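Local atomic coordinates of Hia (Haemophilus influenzae, PDB entry 1S7M), a protein that serves as a homotrimeric autotransporter adhesin of the bacterial outer membrane and probably attaches the bacterium to host cells, this chain being one binding-domain fragment of it. Residues A[120-124]-A[125-129]. Sequence-based numbering, arbitrary orientation.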
loop_
_atom_site.group_PDB
_atom_site.type_symbol
_atom_site.label_atom_id
_atom_site.label_comp_id
_atom_site.label_asym_id
_atom_site.label_seq_id
_atom_site.Cartn_x
_atom_site.Cartn_y
_atom_site.Cartn_z
ATOM N N ASP A 120 17.647 -14.942 14.342
ATOM C CA ASP A 120 17.613 -16.189 15.095
ATOM C C ASP A 120 17.825 -15.945 16.562
ATOM O O ASP A 120 17.641 -16.835 17.373
ATOM C CB ASP A 120 18.672 -17.154 14.572
ATOM C CG ASP A 120 18.333 -17.675 13.199
ATOM O OD1 ASP A 120 17.159 -18.056 12.999
ATOM O OD2 ASP A 120 19.227 -17.708 12.322
ATOM N N LYS A 121 18.204 -14.724 16.907
ATOM C CA LYS A 121 18.437 -14.398 18.301
ATOM C C LYS A 121 17.779 -13.079 18.667
ATOM O O LYS A 121 17.562 -12.210 17.816
ATOM C CB LYS A 121 19.939 -14.279 18.579
ATOM C CG LYS A 121 20.812 -15.465 18.181
ATOM C CD LYS A 121 22.296 -15.059 18.250
ATOM C CE LYS A 121 23.247 -16.255 18.115
ATOM N NZ LYS A 121 23.126 -16.912 16.774
ATOM N N THR A 122 17.467 -12.942 19.951
ATOM C CA THR A 122 16.880 -11.729 20.471
ATOM C C THR A 122 18.020 -11.095 21.235
ATOM O O THR A 122 18.748 -11.786 21.956
ATOM C CB THR A 122 15.709 -12.006 21.424
ATOM O OG1 THR A 122 14.631 -12.603 20.695
ATOM C CG2 THR A 122 15.215 -10.695 22.049
ATOM N N THR A 123 18.194 -9.786 21.055
ATOM C CA THR A 123 19.266 -9.068 21.727
ATOM C C THR A 123 19.035 -9.087 23.231
ATOM O O THR A 123 17.997 -8.654 23.721
ATOM C CB THR A 123 19.342 -7.623 21.218
ATOM O OG1 THR A 123 19.580 -7.645 19.806
ATOM C CG2 THR A 123 20.474 -6.867 21.914
ATOM N N GLY A 124 20.004 -9.605 23.967
ATOM C CA GLY A 124 19.840 -9.679 25.406
ATOM C C GLY A 124 18.862 -10.785 25.782
ATOM O O GLY A 124 18.542 -10.973 26.958
ATOM N N GLY A 125 18.387 -11.525 24.784
ATOM C CA GLY A 125 17.437 -12.589 25.053
ATOM C C GLY A 125 17.996 -13.959 24.741
ATOM O O GLY A 125 19.210 -14.126 24.606
ATOM N N SER A 126 17.122 -14.949 24.611
ATOM C CA SER A 126 17.588 -16.304 24.325
ATOM C C SER A 126 16.645 -17.051 23.388
ATOM O O SER A 126 16.630 -18.273 23.351
ATOM C CB SER A 126 17.753 -17.082 25.647
ATOM O OG SER A 126 16.565 -17.042 26.426
ATOM N N THR A 127 15.862 -16.303 22.629
ATOM C CA THR A 127 14.916 -16.888 21.696
ATOM C C THR A 127 14.954 -16.163 20.340
ATOM O O THR A 127 15.531 -15.072 20.215
ATOM C CB THR A 127 13.493 -16.805 22.256
ATOM O OG1 THR A 127 12.598 -17.420 21.336
ATOM C CG2 THR A 127 13.070 -15.356 22.444
ATOM N N GLU A 128 14.339 -16.755 19.326
ATOM C CA GLU A 128 14.342 -16.117 18.023
ATOM C C GLU A 128 13.527 -14.818 18.051
ATOM O O GLU A 128 12.628 -14.636 18.891
ATOM C CB GLU A 128 13.798 -17.070 16.952
ATOM C CG GLU A 128 12.309 -17.327 17.007
ATOM C CD GLU A 128 11.786 -18.023 15.732
ATOM O OE1 GLU A 128 12.489 -18.919 15.194
ATOM O OE2 GLU A 128 10.671 -17.678 15.269
ATOM N N TYR A 129 13.833 -13.911 17.130
ATOM C CA TYR A 129 13.121 -12.635 17.089
ATOM C C TYR A 129 12.320 -12.386 15.824
ATOM O O TYR A 129 12.722 -12.768 14.721
ATOM C CB TYR A 129 14.131 -11.486 17.248
ATOM C CG TYR A 129 13.590 -10.107 16.890
ATOM C CD1 TYR A 129 12.859 -9.370 17.814
ATOM C CD2 TYR A 129 13.837 -9.533 15.631
ATOM C CE1 TYR A 129 12.383 -8.089 17.517
ATOM C CE2 TYR A 129 13.362 -8.228 15.320
ATOM C CZ TYR A 129 12.641 -7.522 16.277
ATOM O OH TYR A 129 12.216 -6.229 16.035
#
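Thr122 and Gly125 close a type II beta turn in which Gly125 N donates to Thr122 O over 2.9 Å, and the positive phi of Gly124 (74°) falls at the turn position that favours glycine. Beyond the turn the chain doubles back until Glu128 faces Asp120, their CA atoms 4.4 Å apart, with Glu128 CA directing its hydrogen at Asp120 O (3.4 Å). The same Thr122 also holds the returning loop through its side chain: OG1 donates to Thr127 O over 2.7 Å, arriving from above the carbonyl plane, 50° out of it. The hydroxyl is placed for this by lying beside its own backbone N (chi1 -66°), which turns CG2 away from Thr127 O. Thr122 OG1 also touches Thr127 CG2 (3.6 Å), and Tyr129 CB approaches it to 3.7 Å from another direction, while the Tyr129 hydroxyl is hydrogen-bonded to Thr153 of the second subunit. Asp120 makes a salt bridge to Lys140 of that subunit, and Lys121 and Thr122 pair in parallel with one of its strands. This is a type II beta turn opening the loop from strand 121-122 to strand 129-134 in the Trp ring domain, where the sheet continues between subunits.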